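Long-range contacts in cellulase (glycosyl hydrolase family 5) (Bacteroides ovatus, PDB 3ZMR), which hydrolyses internal beta-1,4-glucosidic linkages in the backbone of xyloglucan with retention of configuration, releasing xyloglucan oligosaccharides: residues N223-A228 / N261-D266; G283-F288 / L304-Y309; P398-Q403 / K414-Y419; E443-R448 / A457-I462. All blocks are in the same frame, centred on the assembly; numbering follows the deposited sequence.

Contact 1. Residues N223-A228 / N261-D266. With BGC (beta-D-glucopyranose), chain C; GLC (alpha-D-glucopyranose), chain L.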
# COMPACT_ATOMS: atom_id res chain seq x y z
N ASN A 223 0.39 -13.91 -2.64
CA ASN A 223 -0.91 -14.11 -2.01
C ASN A 223 -0.98 -15.32 -1.10
O ASN A 223 -1.88 -16.17 -1.22
CB ASN A 223 -2.01 -14.15 -3.07
CG ASN A 223 -2.23 -12.79 -3.73
OD1 ASN A 223 -1.86 -11.75 -3.18
ND2 ASN A 223 -2.81 -12.80 -4.93
N HIS A 224 -0.03 -15.38 -0.18
CA HIS A 224 0.03 -16.42 0.85
C HIS A 224 0.48 -15.84 2.17
O HIS A 224 1.57 -16.16 2.67
CB HIS A 224 0.93 -17.57 0.42
CG HIS A 224 0.56 -18.12 -0.92
ND1 HIS A 224 -0.48 -19.00 -1.08
CD2 HIS A 224 1.02 -17.83 -2.16
CE1 HIS A 224 -0.63 -19.27 -2.37
NE2 HIS A 224 0.27 -18.57 -3.04
N PRO A 225 -0.37 -15.00 2.77
CA PRO A 225 0.03 -14.25 3.97
C PRO A 225 -0.16 -15.10 5.23
O PRO A 225 -1.05 -14.85 6.03
CB PRO A 225 -0.92 -13.04 3.95
CG PRO A 225 -2.16 -13.58 3.33
CD PRO A 225 -1.68 -14.56 2.28
N VAL A 226 0.66 -16.14 5.33
CA VAL A 226 0.62 -17.11 6.42
C VAL A 226 2.05 -17.39 6.87
O VAL A 226 3.00 -17.27 6.09
CB VAL A 226 -0.09 -18.43 6.01
CG1 VAL A 226 -1.56 -18.17 5.66
CG2 VAL A 226 0.61 -19.12 4.87
N ASP A 227 2.19 -17.74 8.13
CA ASP A 227 3.50 -17.98 8.72
C ASP A 227 4.29 -19.06 7.99
O ASP A 227 5.50 -18.96 7.91
CB ASP A 227 3.38 -18.32 10.21
CG ASP A 227 3.01 -17.11 11.06
OD1 ASP A 227 3.59 -16.02 10.90
OD2 ASP A 227 2.15 -17.28 11.94
N ALA A 228 3.60 -20.06 7.42
CA ALA A 228 4.29 -21.15 6.71
C ALA A 228 5.02 -20.68 5.45
O ALA A 228 5.96 -21.31 5.01
CB ALA A 228 3.31 -22.27 6.38
N ASN A 261 0.64 -4.89 -4.44
CA ASN A 261 -0.65 -4.54 -5.00
C ASN A 261 -1.76 -4.99 -4.04
O ASN A 261 -1.88 -4.43 -2.95
CB ASN A 261 -0.78 -5.09 -6.42
CG ASN A 261 -2.03 -4.60 -7.12
OD1 ASN A 261 -2.35 -3.42 -7.06
ND2 ASN A 261 -2.73 -5.50 -7.80
N GLU A 262 -2.54 -6.02 -4.42
CA GLU A 262 -3.71 -6.49 -3.66
C GLU A 262 -3.41 -7.84 -3.01
O GLU A 262 -3.72 -8.89 -3.56
CB GLU A 262 -4.98 -6.56 -4.54
CG GLU A 262 -5.43 -5.25 -5.13
CD GLU A 262 -6.68 -5.34 -5.96
OE1 GLU A 262 -7.16 -6.51 -6.17
OE2 GLU A 262 -7.15 -4.25 -6.42
N VAL A 263 -2.78 -7.81 -1.84
CA VAL A 263 -2.37 -9.04 -1.14
C VAL A 263 -3.65 -9.67 -0.56
O VAL A 263 -4.45 -9.01 0.09
CB VAL A 263 -1.33 -8.77 -0.04
CG1 VAL A 263 -1.06 -10.05 0.76
CG2 VAL A 263 -0.06 -8.24 -0.69
N ASN A 264 -3.79 -10.96 -0.83
CA ASN A 264 -4.95 -11.79 -0.49
C ASN A 264 -4.42 -13.16 -0.09
O ASN A 264 -3.30 -13.49 -0.40
CB ASN A 264 -5.82 -11.95 -1.79
CG ASN A 264 -7.09 -12.73 -1.58
OD1 ASN A 264 -7.30 -13.76 -2.23
ND2 ASN A 264 -7.95 -12.24 -0.72
N ASN A 265 -5.23 -13.96 0.60
CA ASN A 265 -4.93 -15.37 0.75
C ASN A 265 -5.60 -16.22 -0.35
O ASN A 265 -6.77 -16.58 -0.23
CB ASN A 265 -5.30 -15.88 2.13
CG ASN A 265 -4.81 -17.29 2.35
OD1 ASN A 265 -4.22 -17.90 1.43
ND2 ASN A 265 -5.03 -17.81 3.55
N ASP A 266 -4.85 -16.54 -1.39
CA ASP A 266 -5.39 -17.25 -2.55
C ASP A 266 -5.82 -18.68 -2.29
O ASP A 266 -6.52 -19.26 -3.11
CB ASP A 266 -4.38 -17.18 -3.72
CG ASP A 266 -4.50 -15.85 -4.54
OD1 ASP A 266 -5.40 -15.00 -4.25
OD2 ASP A 266 -3.69 -15.65 -5.48
C2 BGC C . -6.05 -5.00 -9.62
C3 BGC C . -6.10 -4.78 -11.14
C4 BGC C . -7.42 -5.24 -11.74
C5 BGC C . -8.50 -4.52 -10.92
C6 BGC C . -9.89 -4.82 -11.46
C1 BGC C . -7.27 -4.57 -8.81
O2 BGC C . -4.90 -4.34 -9.10
O3 BGC C . -5.01 -5.49 -11.75
O4 BGC C . -7.45 -4.95 -13.17
O5 BGC C . -8.45 -4.93 -9.53
O6 BGC C . -9.98 -6.24 -11.64
C1 GLC L . -7.39 -4.32 -9.22
C2 GLC L . -6.11 -4.91 -9.80
C3 GLC L . -6.05 -4.76 -11.32
C4 GLC L . -7.35 -5.35 -11.89
C5 GLC L . -8.57 -4.80 -11.14
C6 GLC L . -9.91 -5.33 -11.66
O2 GLC L . -5.01 -4.32 -9.16
O3 GLC L . -4.85 -5.34 -11.87
O4 GLC L . -7.39 -4.97 -13.23
O5 GLC L . -8.46 -5.05 -9.76
O6 GLC L . -10.34 -4.42 -12.66
O HOH W 1 -4.24 -10.22 -5.80
O HOH W 2 -1.78 -19.23 1.44
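The side-chain amide of Asn223 and the carboxylate of Asp266 stand nearly perpendicular, their planes 76° apart. ND2 of Asn223 directs an N-H within its own amide plane to OD2 of Asp266 (3.0 Å), which receives it from above the carboxylate plane. The same nitrogen gives to a water, which in turn donates to Glu262 O (2.7 Å). At the other end of the amide, OD1 of Asn223 accepts from Asn264 N at 3.1 Å, the donor lying well above the carbonyl plane (65° out of it). A chi1 of -69° sets CG beside the backbone N, anti to the carbonyl carbon, and the amide meets the loop 261-266. The main chain of Asn223 is used too: Asp266 N bonds almost straight to Asn223 O (3.0 Å). A second water sits at the edge of the His224 ring, in its plane, joining ND1 to Asn265 OD1, which also accepts from Asp267 N. Pro225 adds a compact apolar surface, its CD resting 3.9 Å from Asn265 CB. Asparagine suits position 223 because one short side chain offers both donor and acceptor. The loop held in this way begins with Asn261-Glu262, the Asn-Glu pair that follows the fourth barrel strand in this family. Asn261 ND2 donates to O2 of the bound glucose, modelled as overlapping alpha and beta anomers, and the bond is found to both (2.8 Å to BGC O2). Glu262, probably the proton donor, is hydrogen-bonded to His336. The contact is consistent with a second-shell role for Asn223, which holds the backbone just after this pair.

Contact 2. Residues G283-F288 / L304-Y309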
# COMPACT_ATOMS: atom_id res chain seq x y z
N GLY A 283 3.48 -7.22 7.58
CA GLY A 283 4.88 -7.53 7.51
C GLY A 283 5.52 -7.31 6.14
O GLY A 283 6.67 -6.87 6.05
N PHE A 284 4.80 -7.64 5.07
CA PHE A 284 5.30 -7.39 3.70
C PHE A 284 5.57 -5.89 3.50
O PHE A 284 6.56 -5.51 2.86
CB PHE A 284 4.30 -7.87 2.63
CG PHE A 284 4.05 -9.39 2.61
CD1 PHE A 284 5.01 -10.30 3.02
CD2 PHE A 284 2.83 -9.89 2.19
CE1 PHE A 284 4.75 -11.68 3.00
CE2 PHE A 284 2.56 -11.24 2.12
CZ PHE A 284 3.52 -12.15 2.54
N ASN A 285 4.66 -5.05 3.98
CA ASN A 285 4.86 -3.60 3.91
C ASN A 285 6.14 -3.18 4.61
O ASN A 285 6.91 -2.38 4.10
CB ASN A 285 3.67 -2.82 4.48
CG ASN A 285 2.41 -2.92 3.65
OD1 ASN A 285 2.45 -3.19 2.45
ND2 ASN A 285 1.29 -2.67 4.29
N GLN A 286 6.39 -3.77 5.77
CA GLN A 286 7.61 -3.50 6.51
C GLN A 286 8.89 -3.96 5.77
O GLN A 286 9.89 -3.23 5.74
CB GLN A 286 7.55 -4.11 7.92
CG GLN A 286 8.75 -3.65 8.77
CD GLN A 286 8.63 -2.21 9.19
OE1 GLN A 286 7.75 -1.85 9.97
NE2 GLN A 286 9.49 -1.36 8.63
N VAL A 287 8.84 -5.15 5.19
CA VAL A 287 9.94 -5.65 4.38
C VAL A 287 10.29 -4.65 3.27
O VAL A 287 11.45 -4.33 3.01
CB VAL A 287 9.66 -7.04 3.78
CG1 VAL A 287 10.76 -7.45 2.80
CG2 VAL A 287 9.55 -8.08 4.89
N PHE A 288 9.26 -4.20 2.55
CA PHE A 288 9.45 -3.26 1.47
C PHE A 288 10.12 -1.96 1.98
O PHE A 288 11.09 -1.50 1.41
CB PHE A 288 8.09 -2.98 0.83
CG PHE A 288 8.02 -1.69 0.03
CD1 PHE A 288 8.75 -1.49 -1.14
CD2 PHE A 288 7.19 -0.66 0.47
CE1 PHE A 288 8.66 -0.29 -1.85
CE2 PHE A 288 7.08 0.51 -0.25
CZ PHE A 288 7.80 0.70 -1.40
N LEU A 304 7.23 6.64 -0.01
CA LEU A 304 6.87 5.23 -0.22
C LEU A 304 5.38 5.02 0.04
O LEU A 304 4.78 5.67 0.90
CB LEU A 304 7.71 4.31 0.68
CG LEU A 304 9.23 4.46 0.59
CD1 LEU A 304 9.90 3.46 1.50
CD2 LEU A 304 9.75 4.34 -0.83
N ILE A 305 4.81 4.03 -0.65
CA ILE A 305 3.39 3.78 -0.62
C ILE A 305 3.18 2.32 -0.22
O ILE A 305 3.69 1.40 -0.89
CB ILE A 305 2.74 4.02 -1.98
CG1 ILE A 305 3.00 5.42 -2.50
CG2 ILE A 305 1.24 3.74 -1.91
CD1 ILE A 305 2.80 5.55 -3.99
N VAL A 306 2.47 2.09 0.88
CA VAL A 306 2.19 0.78 1.40
C VAL A 306 0.69 0.51 1.37
O VAL A 306 -0.12 1.45 1.35
CB VAL A 306 2.79 0.60 2.83
CG1 VAL A 306 4.32 0.64 2.77
CG2 VAL A 306 2.21 1.59 3.83
N GLN A 307 0.32 -0.77 1.28
CA GLN A 307 -1.05 -1.13 0.94
C GLN A 307 -1.84 -1.72 2.10
O GLN A 307 -1.30 -2.47 2.94
CB GLN A 307 -1.03 -2.17 -0.18
CG GLN A 307 -0.54 -1.65 -1.52
CD GLN A 307 0.90 -1.21 -1.48
OE1 GLN A 307 1.80 -1.94 -1.01
NE2 GLN A 307 1.15 -0.00 -1.97
N ALA A 308 -3.12 -1.39 2.13
CA ALA A 308 -4.07 -2.11 2.98
C ALA A 308 -4.23 -3.55 2.49
O ALA A 308 -3.91 -3.87 1.34
CB ALA A 308 -5.40 -1.41 2.97
N TYR A 309 -4.71 -4.41 3.38
CA TYR A 309 -4.98 -5.80 3.04
C TYR A 309 -6.02 -5.80 1.90
O TYR A 309 -7.05 -5.15 2.03
CB TYR A 309 -5.48 -6.57 4.26
CG TYR A 309 -5.48 -8.07 4.05
CD1 TYR A 309 -6.54 -8.71 3.41
CD2 TYR A 309 -4.42 -8.86 4.48
CE1 TYR A 309 -6.53 -10.08 3.19
CE2 TYR A 309 -4.41 -10.25 4.29
CZ TYR A 309 -5.47 -10.84 3.63
OH TYR A 309 -5.42 -12.20 3.46
O HOH W 3 4.18 -2.20 0.47
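Asn285 has CG anti to its carbonyl carbon (chi1 -69°), whereas Phe288, one turn further along the helix, has CG anti to its backbone N (chi1 160°); both residues point toward strand 304-307, and chi1 sets CG on its way there. The Asn285 amide reaches the backbone of Gln307. Its ND2 donates an in-plane, nearly straight bond to Gln307 O (2.9 Å), and its OD1 accepts only weakly from Gln307 N (3.4 Å). CG of the same amide packs 3.6 Å from Val306 CB. Toward the start of the strand the contact becomes apolar: Val306 CG1 meets the Phe288 ring at its edge, 3.9 Å from CD2, and Leu304 CB approaches CE2 obliquely at 4.0 Å. Beta-branched valine fits a strand residue facing a helix, and phenylalanine fills the interval between the two backbones, whose axes come within 8.3 Å. They run nearly antiparallel, as expected where the helix of a beta-alpha-beta crossover returns to the next parallel strand of a TIM barrel. A water donates to both Asn285 OD1 and Gln307 OE1; the latter also pairs with Thr260, and Gln307 NE2 with Glu334. Polar groups buried between helix and barrel wall thus have partners. The Asn285 amide offers a donor and an acceptor that match the C=O and N-H of Gln307, and Gln281 adds a second donor to Gln307 O, so the backbone here is held to helix 275-293 by two side chains.

Contact 3. Residues P398-Q403 / K414-Y419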
# COMPACT_ATOMS: atom_id res chain seq x y z
N PRO A 398 -15.18 2.56 -13.63
CA PRO A 398 -16.05 1.56 -14.20
C PRO A 398 -15.65 1.13 -15.62
O PRO A 398 -15.17 1.96 -16.42
CB PRO A 398 -17.39 2.30 -14.25
CG PRO A 398 -16.99 3.71 -14.56
CD PRO A 398 -15.66 3.93 -13.91
N THR A 399 -15.91 -0.13 -15.93
CA THR A 399 -15.75 -0.56 -17.33
C THR A 399 -16.77 0.15 -18.23
O THR A 399 -17.74 0.74 -17.76
CB THR A 399 -15.86 -2.08 -17.46
OG1 THR A 399 -15.42 -2.49 -18.77
CG2 THR A 399 -17.31 -2.53 -17.20
N LEU A 400 -16.52 0.09 -19.54
CA LEU A 400 -17.47 0.61 -20.51
C LEU A 400 -18.01 -0.57 -21.32
O LEU A 400 -17.29 -1.25 -22.03
CB LEU A 400 -16.83 1.69 -21.39
CG LEU A 400 -17.78 2.60 -22.19
CD1 LEU A 400 -17.05 3.86 -22.68
CD2 LEU A 400 -18.43 1.83 -23.35
N ARG A 401 -19.31 -0.81 -21.13
CA ARG A 401 -20.02 -1.95 -21.69
C ARG A 401 -20.54 -1.62 -23.10
O ARG A 401 -21.72 -1.27 -23.30
CB ARG A 401 -21.11 -2.42 -20.71
CG ARG A 401 -20.57 -2.71 -19.32
CD ARG A 401 -21.61 -3.33 -18.41
NE ARG A 401 -21.12 -3.34 -17.02
CZ ARG A 401 -20.40 -4.31 -16.48
NH1 ARG A 401 -20.05 -5.40 -17.16
NH2 ARG A 401 -20.00 -4.16 -15.21
N ASP A 402 -19.62 -1.70 -24.05
CA ASP A 402 -19.83 -1.21 -25.41
C ASP A 402 -20.73 -2.08 -26.27
O ASP A 402 -21.06 -1.69 -27.38
CB ASP A 402 -18.49 -0.92 -26.14
CG ASP A 402 -17.70 -2.18 -26.49
OD1 ASP A 402 -17.79 -3.21 -25.81
OD2 ASP A 402 -16.88 -2.11 -27.43
N GLN A 403 -21.14 -3.21 -25.72
CA GLN A 403 -22.12 -4.09 -26.36
C GLN A 403 -23.54 -3.65 -26.19
O GLN A 403 -24.44 -4.16 -26.90
CB GLN A 403 -21.97 -5.54 -25.87
CG GLN A 403 -22.65 -5.88 -24.53
CD GLN A 403 -21.83 -5.46 -23.30
OE1 GLN A 403 -20.84 -4.72 -23.38
NE2 GLN A 403 -22.27 -5.93 -22.15
N LYS A 414 -23.85 7.73 -19.34
CA LYS A 414 -24.12 8.79 -18.37
C LYS A 414 -23.78 8.34 -16.96
O LYS A 414 -23.13 9.07 -16.21
CB LYS A 414 -25.58 9.27 -18.44
CG LYS A 414 -25.92 10.34 -17.39
CD LYS A 414 -27.36 10.85 -17.48
CE LYS A 414 -27.50 12.21 -16.78
NZ LYS A 414 -27.22 12.11 -15.33
N SER A 415 -24.20 7.14 -16.61
CA SER A 415 -23.99 6.57 -15.29
C SER A 415 -22.49 6.51 -15.00
O SER A 415 -22.07 6.80 -13.88
CB SER A 415 -24.57 5.16 -15.22
OG SER A 415 -25.99 5.19 -15.09
N ARG A 416 -21.70 6.04 -15.96
CA ARG A 416 -20.23 5.95 -15.76
C ARG A 416 -19.69 7.32 -15.39
O ARG A 416 -18.87 7.47 -14.46
CB ARG A 416 -19.46 5.47 -16.98
CG ARG A 416 -19.79 4.07 -17.42
CD ARG A 416 -18.95 3.73 -18.64
NE ARG A 416 -17.52 3.59 -18.31
CZ ARG A 416 -16.58 4.50 -18.55
NH1 ARG A 416 -16.84 5.65 -19.18
NH2 ARG A 416 -15.33 4.24 -18.14
N ASN A 417 -20.07 8.33 -16.15
CA ASN A 417 -19.54 9.68 -15.92
C ASN A 417 -20.05 10.33 -14.63
O ASN A 417 -19.29 11.01 -13.92
CB ASN A 417 -19.75 10.54 -17.16
CG ASN A 417 -18.89 10.07 -18.31
OD1 ASN A 417 -17.77 9.53 -18.09
ND2 ASN A 417 -19.39 10.21 -19.52
N ASP A 418 -21.29 10.05 -14.26
CA ASP A 418 -21.85 10.50 -12.98
C ASP A 418 -21.04 9.86 -11.83
O ASP A 418 -20.68 10.51 -10.85
CB ASP A 418 -23.34 10.13 -12.86
CG ASP A 418 -24.23 10.96 -13.77
OD1 ASP A 418 -23.78 11.99 -14.35
OD2 ASP A 418 -25.41 10.56 -13.88
N TYR A 419 -20.79 8.57 -11.97
CA TYR A 419 -20.06 7.78 -10.96
C TYR A 419 -18.61 8.29 -10.80
O TYR A 419 -18.13 8.54 -9.70
CB TYR A 419 -20.04 6.28 -11.36
CG TYR A 419 -19.20 5.43 -10.44
CD1 TYR A 419 -19.73 4.90 -9.29
CD2 TYR A 419 -17.88 5.17 -10.74
CE1 TYR A 419 -18.98 4.15 -8.42
CE2 TYR A 419 -17.11 4.36 -9.91
CZ TYR A 419 -17.66 3.86 -8.74
OH TYR A 419 -16.88 3.11 -7.86
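Arg416 and the backbone of Pro398 and Thr399 form the tight part of this contact; the oblique meeting of Pro398 with Tyr419 is its looser flank. The guanidinium sends NH2 to Pro398 O (2.9 Å), an acceptor lying at its edge and in its plane, and NE to Thr399 O (2.9 Å), from above that carbonyl's plane. A weak third bond runs from NE to Pro398 O. The side chain bends at chi3 (70°), which turns NE toward the two carbonyls, and Leu400 CB lies over one face of the guanidinium, offset toward the rim, 3.7 Å from NE. Arginine suits the place, being long enough to span from helix to loop and rich in donors for carbonyls of a non-regular backbone. NH1 is engaged by Ser458. On the looser flank, Pro398 CD is 4.1 Å from Tyr419 CD2, and Tyr419 OH bonds to Asp339 O. On the solvent side lie Asp402, Gln403 and Lys414, the last in a salt bridge with Asp418. This is the beta-to-alpha connection after strand 391-396, which carries the inferred nucleophile Glu395: the loop is tied back to its own following helix, as in a TIM-barrel glycosidase.

Contact 4. Residues E443-R448 / A457-I462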
# COMPACT_ATOMS: atom_id res chain seq x y z
N GLU A 443 -12.61 1.14 -21.41
CA GLU A 443 -12.58 2.11 -20.31
C GLU A 443 -11.44 3.14 -20.45
O GLU A 443 -11.32 4.06 -19.61
CB GLU A 443 -12.43 1.39 -18.97
CG GLU A 443 -11.00 0.91 -18.65
CD GLU A 443 -10.40 0.02 -19.72
OE1 GLU A 443 -11.08 -0.96 -20.16
OE2 GLU A 443 -9.25 0.28 -20.12
N LYS A 444 -10.63 3.05 -21.49
CA LYS A 444 -9.44 3.87 -21.57
C LYS A 444 -9.76 5.37 -21.76
O LYS A 444 -10.81 5.74 -22.35
CB LYS A 444 -8.50 3.37 -22.67
CG LYS A 444 -8.94 3.74 -24.08
CD LYS A 444 -8.20 2.94 -25.14
CE LYS A 444 -8.58 3.43 -26.53
NZ LYS A 444 -7.95 2.61 -27.60
N LEU A 445 -8.87 6.24 -21.27
CA LEU A 445 -9.05 7.68 -21.45
C LEU A 445 -8.32 8.22 -22.66
O LEU A 445 -8.71 9.25 -23.22
CB LEU A 445 -8.64 8.44 -20.21
CG LEU A 445 -9.36 8.08 -18.93
CD1 LEU A 445 -8.77 8.92 -17.81
CD2 LEU A 445 -10.88 8.27 -19.03
N PHE A 446 -7.27 7.51 -23.06
CA PHE A 446 -6.36 7.96 -24.13
C PHE A 446 -6.12 6.85 -25.16
O PHE A 446 -6.18 5.67 -24.86
CB PHE A 446 -4.99 8.40 -23.56
CG PHE A 446 -5.09 9.51 -22.59
CD1 PHE A 446 -5.11 10.83 -23.02
CD2 PHE A 446 -5.22 9.25 -21.24
CE1 PHE A 446 -5.28 11.86 -22.12
CE2 PHE A 446 -5.39 10.29 -20.34
CZ PHE A 446 -5.45 11.59 -20.78
N ASP A 447 -5.81 7.27 -26.38
CA ASP A 447 -5.22 6.37 -27.36
C ASP A 447 -3.77 6.10 -26.92
O ASP A 447 -2.96 7.02 -26.80
CB ASP A 447 -5.20 7.00 -28.74
CG ASP A 447 -4.89 5.99 -29.79
OD1 ASP A 447 -3.74 5.58 -29.89
OD2 ASP A 447 -5.80 5.58 -30.49
N ARG A 448 -3.45 4.83 -26.67
CA ARG A 448 -2.08 4.50 -26.19
C ARG A 448 -0.98 4.80 -27.20
O ARG A 448 0.17 5.09 -26.84
CB ARG A 448 -1.99 3.05 -25.76
CG ARG A 448 -2.78 2.66 -24.52
CD ARG A 448 -2.38 3.48 -23.29
NE ARG A 448 -2.99 2.96 -22.09
CZ ARG A 448 -2.57 1.89 -21.43
NH1 ARG A 448 -1.45 1.25 -21.78
NH2 ARG A 448 -3.25 1.49 -20.37
N ALA A 457 -15.40 12.81 -22.70
CA ALA A 457 -16.49 12.98 -21.73
C ALA A 457 -16.10 12.45 -20.34
O ALA A 457 -16.39 13.07 -19.33
CB ALA A 457 -17.79 12.30 -22.22
N SER A 458 -15.41 11.32 -20.30
CA SER A 458 -14.96 10.75 -19.02
C SER A 458 -13.77 11.54 -18.42
O SER A 458 -13.73 11.73 -17.20
CB SER A 458 -14.62 9.29 -19.18
OG SER A 458 -15.75 8.53 -19.54
N ILE A 459 -12.86 12.02 -19.26
CA ILE A 459 -11.81 12.94 -18.80
C ILE A 459 -12.48 14.16 -18.16
O ILE A 459 -12.11 14.62 -17.06
CB ILE A 459 -10.83 13.36 -19.90
CG1 ILE A 459 -10.05 12.14 -20.41
CG2 ILE A 459 -9.90 14.45 -19.38
CD1 ILE A 459 -9.27 12.40 -21.68
N ALA A 460 -13.47 14.71 -18.86
CA ALA A 460 -14.20 15.89 -18.36
C ALA A 460 -14.90 15.61 -17.03
O ALA A 460 -14.97 16.50 -16.15
CB ALA A 460 -15.18 16.42 -19.39
N ALA A 461 -15.42 14.39 -16.84
CA ALA A 461 -16.07 14.01 -15.58
C ALA A 461 -15.07 14.06 -14.41
O ALA A 461 -15.37 14.52 -13.30
CB ALA A 461 -16.68 12.62 -15.69
N ILE A 462 -13.87 13.55 -14.66
CA ILE A 462 -12.80 13.60 -13.66
C ILE A 462 -12.46 15.06 -13.35
O ILE A 462 -12.38 15.44 -12.16
CB ILE A 462 -11.54 12.84 -14.12
CG1 ILE A 462 -11.83 11.35 -14.24
CG2 ILE A 462 -10.37 13.08 -13.17
CD1 ILE A 462 -10.73 10.57 -14.93
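Leu445 presses into the helix 457-462 and is the first residue of 443-448 to meet it. Its CG lies anti to the carbonyl carbon (chi1 -58°), and from there the two methyls part. CD2 reaches Ser458 CB at 3.9 Å, while CD1 meets Ile462 CD1 tip to tip, also at 3.9 Å. Nearer the backbone, Leu445 CB rests 4.0 Å from CG1 of Ile459, whose side chain the leucine crosses obliquely. Ser458, Ile459 and Ile462 stand on one face of the helix, so a single branched leucine can touch all three. Its carbonyl takes part as well, with Ile459 CD1 lying 3.6 Å from Leu445 O. Phe446 follows, its CZ within 4.0 Å of that same Ile459 CD1, the two side chains crossing at about a right angle. The one methyl thus touches both the leucine carbonyl and the ring, which approach it from clearly different directions. No hydrogen bond joins the two segments; shape and burial make the contact, which suits Leu445, Phe446 and the two isoleucines, while Ser458 contributes its CB and bonds through OG to Asn417. Leu445 N bonds to Asp438. Beyond Phe446 the loop draws away from helix 456-471, and Arg448 makes a salt bridge with Asp438. The loop lies between strand 433-436, the last of the barrel, and helix 456-471. Leu445 and Ile462 both lean on Tyr436 of that strand, Ile462 also touches Ile420 of helix 406-429, and Phe446 packs against Leu159 and Ile163 of helix 157-165, where the barrel closes on its first helix.

All four contacts belong to the TIM barrel and follow one another along the chain in series. Contacts 1 and 2 have centres 12 Å apart and touch, the Tyr309 hydroxyl resting on Pro225 and on the backbone at Asn264-Asn265; helix 275-293 links the loop 261-266 to strand 304-307. Contacts 3 and 4 are also neighbours, 11 Å between centres, where helices 406-429 and 456-471 lie side by side. The two pairs lie about 30 Å or more apart, centre to centre. Contacts 1 and 3 tie down the loops that follow strands 255-258 and 391-396, consistent with a steady setting for the two catalytic glutamates.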